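Local coordinates for probable porin (Pseudomonas aeruginosa, PDB 4FT6), which probably forms a beta-barrel channel through the outer membrane that lets small solutes pass, as an OprD-family porin, at residues 169-172 with 178-181; 120-125 with 212-217; 233-238 with 277-282. All coordinates share one frame; numbering follows the deposited sequence.

Overall arrangement
Interactions 2 and 3 join loops to neighbouring strands of the porin barrel, 210-223 and 226-239, while interaction 1 closes a loop on itself. Interaction 1 lies within the loop before strand 183-192 and, along the chain, is nested in the loop closed by interaction 2; interaction 3 opens only after interaction 2 has closed. The centres of interactions 2 and 3 are about 10 Å apart, and they touch through Gln212, whose side-chain amide reaches both segments of interaction 3. Interaction 1 is centred about 16 Å from interaction 3 and touches it by packing at Val172. Its centre is about 19 Å from that of interaction 2, without touching it. The infolded loops holding 120-125 and 277-282 probably narrow the channel.

Interaction 1 of 3, residues 169-172 with 178-181; sequences DLSV and AFSD
Leu170 and Ser180 form a single antiparallel bridge, a hydrogen-bonded pair, inside the loop that leads into strand 183-192; by its place in the 18-strand OprD barrel this is probably the fourth extracellular loop. Two backbone bonds define the pair. Ser180 N gives to Leu170 O at 2.7 Å, and Leu170 N returns a bond to Ser180 O at 3.0 Å that is more bent, with 140° at the hydrogen. Leu170 O also receives a CA-H contact from Phe179 CA, 3.1 Å away, so one carbonyl takes two donors from adjacent residues. Beyond the bridge the backbones part, and a water spans the gap, accepting from Val172 N and donating to Ala178 O, each at 2.8 Å.

The Phe179 ring lies along 169-171. With CG anti to its own carbonyl carbon (chi1 -69°), it brings CD1 to 3.5 Å from Asp169 O, which sits at the ring edge near the ring plane, while Ser171 CB approaches the same CD1 obliquely at 3.6 Å. On the exposed flank, Asp169 OD2 and Asp181 OD1 are 4.5 Å apart, a like-charge pair whose mutual effect is probably slight because both residues are exposed. Ser180 OG is held by Arg182 N and Gln207 O, and Lys244 NZ bonds Phe179 O. Leu170 and Ser180 both touch Leu206 of strand 197-206.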
ATOM      1  N   ASP A 169      11.414  15.228   2.754  1.00 52.06           N
ATOM      2  CA  ASP A 169      10.143  15.949   2.805  1.00 57.16           C
ATOM      3  C   ASP A 169       9.129  15.326   1.837  1.00 59.49           C
ATOM      4  O   ASP A 169       9.521  14.665   0.882  1.00 50.86           O
ATOM      5  CB  ASP A 169      10.342  17.427   2.475  1.00 56.93           C
ATOM      6  CG  ASP A 169      11.214  18.139   3.489  1.00 64.57           C
ATOM      7  OD1 ASP A 169      11.443  17.582   4.586  1.00 66.22           O
ATOM      8  OD2 ASP A 169      11.663  19.266   3.191  1.00 67.82           O
ATOM      9  N   LEU A 170       7.834  15.529   2.096  1.00 63.87           N
ATOM     10  CA  LEU A 170       6.777  14.930   1.281  1.00 53.97           C
ATOM     11  C   LEU A 170       6.605  15.640  -0.067  1.00 52.31           C
ATOM     12  O   LEU A 170       6.956  16.819  -0.209  1.00 59.54           O
ATOM     13  CB  LEU A 170       5.446  14.950   2.023  1.00 62.48           C
ATOM     14  CG  LEU A 170       5.207  14.080   3.258  1.00 65.37           C
ATOM     15  CD1 LEU A 170       6.351  13.120   3.496  1.00 67.39           C
ATOM     16  CD2 LEU A 170       4.952  14.955   4.486  1.00 63.96           C
ATOM     17  N   SER A 171       6.086  14.912  -1.055  1.00 47.27           N
ATOM     18  CA  SER A 171       5.849  15.437  -2.407  1.00 53.29           C
ATOM     19  C   SER A 171       4.792  14.541  -3.050  1.00 54.24           C
ATOM     20  O   SER A 171       4.366  13.556  -2.430  1.00 48.40           O
ATOM     21  CB  SER A 171       7.142  15.425  -3.230  1.00 51.14           C
ATOM     22  OG  SER A 171       7.501  14.105  -3.584  1.00 51.92           O
ATOM     23  N   VAL A 172       4.346  14.847  -4.266  1.00 49.35           N
ATOM     24  CA  VAL A 172       3.268  14.023  -4.802  1.00 56.22           C
ATOM     25  C   VAL A 172       3.755  13.094  -5.880  1.00 56.88           C
ATOM     26  O   VAL A 172       4.606  13.478  -6.688  1.00 56.85           O
ATOM     27  CB  VAL A 172       2.012  14.839  -5.218  1.00 60.46           C
ATOM     28  CG1 VAL A 172       2.244  16.322  -4.981  1.00 55.81           C
ATOM     29  CG2 VAL A 172       1.584  14.533  -6.652  1.00 53.69           C
ATOM     30  N   ALA A 178       7.922  19.995  -6.166  1.00 62.60           N
ATOM     31  CA  ALA A 178       7.317  20.722  -5.054  1.00 57.89           C
ATOM     32  C   ALA A 178       7.301  19.835  -3.813  1.00 52.41           C
ATOM     33  O   ALA A 178       6.813  18.715  -3.866  1.00 47.69           O
ATOM     34  CB  ALA A 178       5.902  21.151  -5.410  1.00 60.88           C
ATOM     35  N   PHE A 179       7.816  20.324  -2.686  1.00 55.24           N
ATOM     36  CA  PHE A 179       7.818  19.505  -1.468  1.00 59.87           C
ATOM     37  C   PHE A 179       7.028  20.143  -0.327  1.00 62.92           C
ATOM     38  O   PHE A 179       6.763  21.351  -0.349  1.00 58.55           O
ATOM     39  CB  PHE A 179       9.252  19.226  -1.008  1.00 57.18           C
ATOM     40  CG  PHE A 179      10.012  18.302  -1.928  1.00 52.16           C
ATOM     41  CD1 PHE A 179       9.998  16.924  -1.728  1.00 50.34           C
ATOM     42  CD2 PHE A 179      10.735  18.805  -3.009  1.00 48.92           C
ATOM     43  CE1 PHE A 179      10.705  16.051  -2.605  1.00 53.30           C
ATOM     44  CE2 PHE A 179      11.442  17.932  -3.887  1.00 50.24           C
ATOM     45  CZ  PHE A 179      11.418  16.560  -3.679  1.00 48.15           C
ATOM     46  N   SER A 180       6.670  19.343   0.680  1.00 61.56           N
ATOM     47  CA  SER A 180       6.034  19.906   1.871  1.00 59.41           C
ATOM     48  C   SER A 180       6.526  19.324   3.185  1.00 62.32           C
ATOM     49  O   SER A 180       6.799  18.127   3.283  1.00 69.13           O
ATOM     50  CB  SER A 180       4.518  19.767   1.795  1.00 57.39           C
ATOM     51  OG  SER A 180       3.898  20.558   2.794  1.00 65.24           O
ATOM     52  N   ASP A 181       6.618  20.205   4.181  1.00 68.68           N
ATOM     53  CA  ASP A 181       6.860  19.876   5.587  1.00 67.74           C
ATOM     54  C   ASP A 181       5.616  19.317   6.242  1.00 57.42           C
ATOM     55  O   ASP A 181       5.692  18.619   7.242  1.00 53.73           O
ATOM     56  CB  ASP A 181       7.140  21.159   6.379  1.00 71.64           C
ATOM     57  CG  ASP A 181       8.565  21.577   6.327  1.00 81.38           C
ATOM     58  OD1 ASP A 181       8.952  22.199   5.319  1.00 90.94           O
ATOM     59  OD2 ASP A 181       9.295  21.323   7.311  1.00 90.23           O
TER
HETATM   60  O   HOH W   1       5.435  17.075  -5.649  1.00 58.83           O

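Interaction 2 of 3, residues 120-125 with 212-217; sequences ELPILL and QDYYSL
Ile123 passes alongside the Tyr214 side chain, the two pointing opposite ways, and the end of the isoleucine lies against the tyrosine CB: Ile123 CD1 is 3.5 Å from Tyr214 CB and oblique to the ring. Pro122 adds the second touch, its CB 3.4 Å from Tyr214 CE2, again neither over the face nor at the edge. A chi1 of 177°, with CG anti to the backbone N, directs the tyrosine ring toward the turn, where CE2 meets that proline carbon. Gln212 and Ile123 reach toward each other, the glutamine on an extended chain that carries OE1 to the CD1 methyl. One water, 2.8 Å from Ile123 O and 2.9 Å from Gln212 OE1, could link the amide oxygen to the turn; another sits 2.6 Å from the same OE1 but reaches Ile123 O only weakly. The amide nitrogen is bonded to Thr237 OG1 and Leu280 O, which fixes the amide's rotation.

Pro122 and Ile123 are the central residues of a type I beta turn joining strands 117-121 and 124-125, a short hairpin in what is probably the constricting third loop of the porin. Its tip packs against the barrel wall: Pro122 also meets Trp202 and Ile123 meets Ala204 on strand 197-206, and Ile123 also meets Phe183 of strand 183-192.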
ATOM      1  N   GLU A 120      -1.712   3.196   7.689  1.00 60.17           N
ATOM      2  CA  GLU A 120      -2.511   2.560   6.647  1.00 57.45           C
ATOM      3  C   GLU A 120      -3.847   3.282   6.516  1.00 57.77           C
ATOM      4  O   GLU A 120      -4.871   2.833   7.018  1.00 65.74           O
ATOM      5  CB  GLU A 120      -2.674   1.058   6.918  1.00 46.24           C
ATOM      6  CG  GLU A 120      -1.435   0.240   6.617  1.00 55.05           C
ATOM      7  CD  GLU A 120      -1.585  -1.224   6.994  1.00 71.19           C
ATOM      8  OE1 GLU A 120      -1.115  -1.624   8.078  1.00 77.89           O
ATOM      9  OE2 GLU A 120      -2.173  -1.983   6.201  1.00 83.84           O
ATOM     10  N   LEU A 121      -3.815   4.419   5.836  1.00 58.63           N
ATOM     11  CA  LEU A 121      -4.952   5.329   5.781  1.00 61.58           C
ATOM     12  C   LEU A 121      -5.414   5.490   4.335  1.00 58.54           C
ATOM     13  O   LEU A 121      -4.582   5.500   3.423  1.00 62.05           O
ATOM     14  CB  LEU A 121      -4.529   6.695   6.345  1.00 65.32           C
ATOM     15  CG  LEU A 121      -4.746   7.023   7.823  1.00 64.08           C
ATOM     16  CD1 LEU A 121      -4.732   5.785   8.700  1.00 61.11           C
ATOM     17  CD2 LEU A 121      -3.699   8.028   8.293  1.00 64.56           C
ATOM     18  N   PRO A 122      -6.738   5.648   4.119  1.00 60.00           N
ATOM     19  CA  PRO A 122      -7.295   5.711   2.759  1.00 58.90           C
ATOM     20  C   PRO A 122      -6.700   6.894   2.019  1.00 58.64           C
ATOM     21  O   PRO A 122      -6.613   6.926   0.788  1.00 59.35           O
ATOM     22  CB  PRO A 122      -8.806   5.950   3.005  1.00 58.57           C
ATOM     23  CG  PRO A 122      -9.045   5.622   4.471  1.00 55.68           C
ATOM     24  CD  PRO A 122      -7.752   5.994   5.136  1.00 62.44           C
ATOM     25  N   ILE A 123      -6.284   7.868   2.815  1.00 61.23           N
ATOM     26  CA  ILE A 123      -5.742   9.122   2.344  1.00 57.91           C
ATOM     27  C   ILE A 123      -4.198   9.078   2.361  1.00 55.12           C
ATOM     28  O   ILE A 123      -3.515   9.974   1.850  1.00 45.56           O
ATOM     29  CB  ILE A 123      -6.314  10.273   3.228  1.00 67.45           C
ATOM     30  CG1 ILE A 123      -6.680  11.452   2.351  1.00 74.83           C
ATOM     31  CG2 ILE A 123      -5.409  10.634   4.452  1.00 39.06           C
ATOM     32  CD1 ILE A 123      -7.757  11.091   1.389  1.00 76.07           C
ATOM     33  N   LEU A 124      -3.650   8.022   2.948  1.00 47.59           N
ATOM     34  CA  LEU A 124      -2.201   7.907   3.100  1.00 62.88           C
ATOM     35  C   LEU A 124      -1.890   6.464   3.452  1.00 63.41           C
ATOM     36  O   LEU A 124      -1.843   6.093   4.636  1.00 62.57           O
ATOM     37  CB  LEU A 124      -1.648   8.849   4.190  1.00 59.62           C
ATOM     38  CG  LEU A 124      -0.117   8.820   4.345  1.00 59.61           C
ATOM     39  CD1 LEU A 124       0.556   9.554   3.199  1.00 55.64           C
ATOM     40  CD2 LEU A 124       0.344   9.399   5.668  1.00 56.91           C
ATOM     41  N   LEU A 125      -1.702   5.656   2.416  1.00 58.98           N
ATOM     42  CA  LEU A 125      -1.527   4.218   2.562  1.00 57.06           C
ATOM     43  C   LEU A 125      -0.050   3.884   2.388  1.00 54.74           C
ATOM     44  O   LEU A 125       0.468   3.998   1.259  1.00 51.17           O
ATOM     45  CB  LEU A 125      -2.323   3.511   1.466  1.00 54.88           C
ATOM     46  CG  LEU A 125      -3.175   2.306   1.850  1.00 66.74           C
ATOM     47  CD1 LEU A 125      -3.454   1.407   0.630  1.00 58.45           C
ATOM     48  CD2 LEU A 125      -2.491   1.545   2.961  1.00 69.94           C
ATOM     49  N   GLN A 212      -7.278  17.219  -0.244  1.00 59.55           N
ATOM     50  CA  GLN A 212      -7.946  16.049  -0.793  1.00 53.68           C
ATOM     51  C   GLN A 212      -9.041  15.556   0.131  1.00 59.21           C
ATOM     52  O   GLN A 212      -8.795  15.311   1.315  1.00 66.14           O
ATOM     53  CB  GLN A 212      -6.926  14.926  -1.054  1.00 57.05           C
ATOM     54  CG  GLN A 212      -7.503  13.580  -1.529  1.00 49.89           C
ATOM     55  CD  GLN A 212      -6.398  12.571  -1.861  1.00 60.92           C
ATOM     56  OE1 GLN A 212      -5.973  11.782  -1.004  1.00 65.76           O
ATOM     57  NE2 GLN A 212      -5.917  12.607  -3.108  1.00 54.21           N
ATOM     58  N   ASP A 213     -10.248  15.412  -0.412  1.00 61.35           N
ATOM     59  CA  ASP A 213     -11.352  14.835   0.339  1.00 60.01           C
ATOM     60  C   ASP A 213     -11.517  13.396  -0.091  1.00 64.91           C
ATOM     61  O   ASP A 213     -11.209  13.048  -1.239  1.00 68.51           O
ATOM     62  CB  ASP A 213     -12.651  15.592   0.062  1.00 60.34           C
ATOM     63  CG  ASP A 213     -12.518  17.066   0.307  1.00 67.93           C
ATOM     64  OD1 ASP A 213     -11.648  17.435   1.118  1.00 71.40           O
ATOM     65  OD2 ASP A 213     -13.267  17.857  -0.307  1.00 78.26           O
ATOM     66  N   TYR A 214     -12.011  12.559   0.818  1.00 61.85           N
ATOM     67  CA  TYR A 214     -12.319  11.178   0.478  1.00 57.25           C
ATOM     68  C   TYR A 214     -13.606  10.716   1.153  1.00 62.08           C
ATOM     69  O   TYR A 214     -13.768  10.850   2.369  1.00 68.13           O
ATOM     70  CB  TYR A 214     -11.158  10.261   0.853  1.00 51.52           C
ATOM     71  CG  TYR A 214     -11.427   8.792   0.609  1.00 56.05           C
ATOM     72  CD1 TYR A 214     -11.500   8.284  -0.677  1.00 55.66           C
ATOM     73  CD2 TYR A 214     -11.590   7.913   1.668  1.00 56.05           C
ATOM     74  CE1 TYR A 214     -11.736   6.933  -0.895  1.00 61.25           C
ATOM     75  CE2 TYR A 214     -11.827   6.569   1.462  1.00 54.20           C
ATOM     76  CZ  TYR A 214     -11.896   6.080   0.179  1.00 63.22           C
ATOM     77  OH  TYR A 214     -12.137   4.740  -0.038  1.00 67.08           O
ATOM     78  N   TYR A 215     -14.516  10.172   0.351  1.00 62.75           N
ATOM     79  CA  TYR A 215     -15.798   9.676   0.840  1.00 65.76           C
ATOM     80  C   TYR A 215     -15.838   8.181   0.612  1.00 69.92           C
ATOM     81  O   TYR A 215     -15.431   7.698  -0.453  1.00 70.27           O
ATOM     82  CB  TYR A 215     -16.942  10.305   0.057  1.00 55.25           C
ATOM     83  CG  TYR A 215     -16.877  11.800  -0.004  1.00 56.46           C
ATOM     84  CD1 TYR A 215     -16.077  12.437  -0.933  1.00 61.35           C
ATOM     85  CD2 TYR A 215     -17.628  12.583   0.857  1.00 62.13           C
ATOM     86  CE1 TYR A 215     -16.013  13.819  -0.995  1.00 70.69           C
ATOM     87  CE2 TYR A 215     -17.571  13.973   0.801  1.00 63.51           C
ATOM     88  CZ  TYR A 215     -16.763  14.581  -0.128  1.00 69.93           C
ATOM     89  OH  TYR A 215     -16.682  15.950  -0.199  1.00 73.24           O
ATOM     90  N   SER A 216     -16.353   7.446   1.591  1.00 63.31           N
ATOM     91  CA  SER A 216     -16.273   5.996   1.541  1.00 57.28           C
ATOM     92  C   SER A 216     -17.574   5.330   1.954  1.00 61.92           C
ATOM     93  O   SER A 216     -18.255   5.768   2.884  1.00 65.01           O
ATOM     94  CB  SER A 216     -15.139   5.508   2.436  1.00 59.28           C
ATOM     95  OG  SER A 216     -15.183   4.103   2.544  1.00 73.86           O
ATOM     96  N   LEU A 217     -17.906   4.252   1.264  1.00 64.30           N
ATOM     97  CA  LEU A 217     -19.150   3.543   1.509  1.00 69.23           C
ATOM     98  C   LEU A 217     -18.906   2.070   1.281  1.00 69.94           C
ATOM     99  O   LEU A 217     -18.388   1.687   0.233  1.00 74.52           O
ATOM    100  CB  LEU A 217     -20.226   4.025   0.543  1.00 73.56           C
ATOM    101  CG  LEU A 217     -21.512   4.504   1.201  1.00 84.35           C
ATOM    102  CD1 LEU A 217     -21.833   3.622   2.395  1.00 81.34           C
ATOM    103  CD2 LEU A 217     -21.372   5.961   1.617  1.00 90.03           C
TER
HETATM  104  O   HOH W   2      -3.553  12.421   0.482  1.00 49.45           O
HETATM  105  O   HOH W   3      -4.198   9.921  -1.465  1.00 53.89           O

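Interaction 3 of 3, residues 233-238 with 277-282; sequences GLFDTR and DGMLYI
Thr237 and Leu280 mark the nearest approach of the two backbones, with 7.0 Å between Thr237 CA and Leu280 CA, and no hydrogen bond crosses between the segments. Residues 233-238 are a regular part of strand 226-239, whereas 277-282 belong to no helix or strand, so side chains alone carry the contact. Phe235 and Thr237, two apart on the strand, both direct CB toward the loop.

Met279 sets its terminal methyl on the Phe235 ring. Met279 CE is 3.6 Å from the centroid of that ring and 8° off the normal. Its distances to the six ring carbons are nearly equal, so it is almost centred over the face, a clear CH-pi contact. Met279 SD follows at 4.5 Å from the centroid of the Phe235 ring, 22° off the normal, making this a Met-aromatic pair. A bend at chi2 brings the end of the methionine nearer the strand.

Segment 277-282 lies between strands 264-274 and 304-313, which fits the seventh extracellular loop, known in OprD relatives for folding into the barrel. Next to the aromatic pair, Leu280 CD1 and Thr237 CG2 meet at 3.6 Å, with Leu280 CB 4.0 Å from that same CG2. Earlier in the loop Asp277 makes a salt bridge with Arg175 and accepts from Glu249 N, while the Phe235 ring also meets Tyr214 on strand 210-223, their planes at about 40°.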
ATOM      1  N   GLY A 233     -15.674   4.195  -3.229  1.00 67.04           N
ATOM      2  CA  GLY A 233     -15.009   5.355  -2.671  1.00 61.74           C
ATOM      3  C   GLY A 233     -14.883   6.484  -3.682  1.00 61.99           C
ATOM      4  O   GLY A 233     -14.917   6.247  -4.895  1.00 59.53           O
ATOM      5  N   LEU A 234     -14.734   7.713  -3.188  1.00 63.12           N
ATOM      6  CA  LEU A 234     -14.513   8.869  -4.052  1.00 62.59           C
ATOM      7  C   LEU A 234     -13.435   9.801  -3.498  1.00 64.03           C
ATOM      8  O   LEU A 234     -13.506  10.233  -2.346  1.00 69.81           O
ATOM      9  CB  LEU A 234     -15.810   9.652  -4.243  1.00 68.61           C
ATOM     10  CG  LEU A 234     -15.690  10.871  -5.161  1.00 72.65           C
ATOM     11  CD1 LEU A 234     -15.264  10.419  -6.555  1.00 78.39           C
ATOM     12  CD2 LEU A 234     -17.012  11.613  -5.213  1.00 70.88           C
ATOM     13  N   PHE A 235     -12.428  10.098  -4.315  1.00 59.59           N
ATOM     14  CA  PHE A 235     -11.433  11.101  -3.954  1.00 56.36           C
ATOM     15  C   PHE A 235     -11.755  12.375  -4.712  1.00 60.06           C
ATOM     16  O   PHE A 235     -12.033  12.338  -5.913  1.00 66.56           O
ATOM     17  CB  PHE A 235     -10.031  10.660  -4.373  1.00 49.11           C
ATOM     18  CG  PHE A 235      -9.430   9.596  -3.496  1.00 55.44           C
ATOM     19  CD1 PHE A 235      -9.666   8.240  -3.741  1.00 44.00           C
ATOM     20  CD2 PHE A 235      -8.591   9.947  -2.434  1.00 53.50           C
ATOM     21  CE1 PHE A 235      -9.085   7.254  -2.921  1.00 53.67           C
ATOM     22  CE2 PHE A 235      -8.014   8.965  -1.611  1.00 46.88           C
ATOM     23  CZ  PHE A 235      -8.256   7.620  -1.854  1.00 52.45           C
ATOM     24  N   ASP A 236     -11.702  13.503  -4.021  1.00 55.90           N
ATOM     25  CA  ASP A 236     -11.820  14.788  -4.689  1.00 63.53           C
ATOM     26  C   ASP A 236     -10.624  15.640  -4.287  1.00 68.47           C
ATOM     27  O   ASP A 236     -10.486  16.028  -3.113  1.00 67.69           O
ATOM     28  CB  ASP A 236     -13.113  15.474  -4.290  1.00 79.36           C
ATOM     29  CG  ASP A 236     -13.472  16.599  -5.215  1.00 99.84           C
ATOM     30  OD1 ASP A 236     -13.013  16.579  -6.378  1.00105.50           O
ATOM     31  OD2 ASP A 236     -14.217  17.506  -4.782  1.00112.17           O
ATOM     32  N   THR A 237      -9.747  15.912  -5.251  1.00 59.04           N
ATOM     33  CA  THR A 237      -8.508  16.614  -4.955  1.00 55.48           C
ATOM     34  C   THR A 237      -8.366  17.914  -5.729  1.00 61.95           C
ATOM     35  O   THR A 237      -8.509  17.940  -6.956  1.00 64.76           O
ATOM     36  CB  THR A 237      -7.278  15.750  -5.255  1.00 56.32           C
ATOM     37  OG1 THR A 237      -7.344  14.529  -4.505  1.00 58.91           O
ATOM     38  CG2 THR A 237      -6.006  16.516  -4.881  1.00 51.99           C
ATOM     39  N   ARG A 238      -8.047  18.984  -5.005  1.00 61.51           N
ATOM     40  CA  ARG A 238      -7.874  20.310  -5.582  1.00 63.54           C
ATOM     41  C   ARG A 238      -6.541  20.881  -5.084  1.00 69.81           C
ATOM     42  O   ARG A 238      -6.018  20.427  -4.059  1.00 67.97           O
ATOM     43  CB  ARG A 238      -9.032  21.200  -5.143  1.00 59.25           C
ATOM     44  CG  ARG A 238      -9.379  22.276  -6.140  1.00 88.16           C
ATOM     45  CD  ARG A 238      -9.010  23.664  -5.610  1.00112.92           C
ATOM     46  NE  ARG A 238      -8.969  24.681  -6.663  1.00121.98           N
ATOM     47  CZ  ARG A 238      -8.615  25.949  -6.467  1.00123.55           C
ATOM     48  NH1 ARG A 238      -8.277  26.370  -5.255  1.00118.95           N
ATOM     49  NH2 ARG A 238      -8.604  26.795  -7.489  1.00126.32           N
ATOM     50  N   ASP A 277      -6.403  16.366 -14.207  1.00 62.20           N
ATOM     51  CA  ASP A 277      -5.308  15.601 -13.621  1.00 58.70           C
ATOM     52  C   ASP A 277      -5.799  14.218 -13.234  1.00 58.67           C
ATOM     53  O   ASP A 277      -6.984  14.032 -12.934  1.00 57.32           O
ATOM     54  CB  ASP A 277      -4.764  16.296 -12.370  1.00 54.97           C
ATOM     55  CG  ASP A 277      -4.115  17.626 -12.672  1.00 66.38           C
ATOM     56  OD1 ASP A 277      -3.003  17.628 -13.253  1.00 70.76           O
ATOM     57  OD2 ASP A 277      -4.700  18.673 -12.306  1.00 71.07           O
ATOM     58  N   GLY A 278      -4.887  13.251 -13.253  1.00 55.58           N
ATOM     59  CA  GLY A 278      -5.191  11.922 -12.763  1.00 54.49           C
ATOM     60  C   GLY A 278      -5.083  11.901 -11.243  1.00 57.50           C
ATOM     61  O   GLY A 278      -4.918  12.954 -10.610  1.00 59.18           O
ATOM     62  N   MET A 279      -5.175  10.709 -10.657  1.00 57.44           N
ATOM     63  CA  MET A 279      -5.106  10.559  -9.203  1.00 53.59           C
ATOM     64  C   MET A 279      -3.847  11.208  -8.608  1.00 59.49           C
ATOM     65  O   MET A 279      -2.738  11.034  -9.111  1.00 61.89           O
ATOM     66  CB  MET A 279      -5.145   9.087  -8.821  1.00 47.85           C
ATOM     67  CG  MET A 279      -4.933   8.852  -7.354  1.00 51.45           C
ATOM     68  SD  MET A 279      -6.456   9.101  -6.449  1.00 63.56           S
ATOM     69  CE  MET A 279      -5.870   8.974  -4.750  1.00 58.47           C
ATOM     70  N   LEU A 280      -4.046  11.971  -7.542  1.00 56.43           N
ATOM     71  CA  LEU A 280      -2.988  12.690  -6.864  1.00 47.78           C
ATOM     72  C   LEU A 280      -2.810  12.061  -5.482  1.00 50.60           C
ATOM     73  O   LEU A 280      -3.769  11.899  -4.725  1.00 52.98           O
ATOM     74  CB  LEU A 280      -3.349  14.173  -6.729  1.00 47.63           C
ATOM     75  CG  LEU A 280      -3.431  14.922  -8.064  1.00 57.44           C
ATOM     76  CD1 LEU A 280      -4.250  16.223  -7.961  1.00 54.04           C
ATOM     77  CD2 LEU A 280      -2.023  15.217  -8.577  1.00 51.88           C
ATOM     78  N   TYR A 281      -1.576  11.684  -5.156  1.00 50.67           N
ATOM     79  CA  TYR A 281      -1.293  11.028  -3.881  1.00 49.82           C
ATOM     80  C   TYR A 281       0.153  11.247  -3.466  1.00 53.74           C
ATOM     81  O   TYR A 281       0.952  11.854  -4.204  1.00 55.54           O
ATOM     82  CB  TYR A 281      -1.651   9.531  -3.931  1.00 46.96           C
ATOM     83  CG  TYR A 281      -1.066   8.748  -5.100  1.00 50.51           C
ATOM     84  CD1 TYR A 281      -1.577   8.869  -6.391  1.00 57.27           C
ATOM     85  CD2 TYR A 281      -0.036   7.845  -4.902  1.00 57.86           C
ATOM     86  CE1 TYR A 281      -1.040   8.120  -7.459  1.00 61.48           C
ATOM     87  CE2 TYR A 281       0.501   7.102  -5.949  1.00 61.31           C
ATOM     88  CZ  TYR A 281       0.003   7.238  -7.219  1.00 65.97           C
ATOM     89  OH  TYR A 281       0.551   6.481  -8.230  1.00 65.94           O
ATOM     90  N   ILE A 282       0.511  10.756  -2.291  1.00 47.45           N
ATOM     91  CA  ILE A 282       1.850  11.053  -1.811  1.00 57.56           C
ATOM     92  C   ILE A 282       2.898  10.123  -2.434  1.00 60.28           C
ATOM     93  O   ILE A 282       2.641   8.934  -2.675  1.00 60.07           O
ATOM     94  CB  ILE A 282       1.869  11.171  -0.275  1.00 56.79           C
ATOM     95  CG1 ILE A 282       1.280  12.532   0.081  1.00 53.51           C
ATOM     96  CG2 ILE A 282       3.270  11.068   0.291  1.00 49.55           C
ATOM     97  CD1 ILE A 282       0.774  12.568   1.431  1.00 65.23           C
TER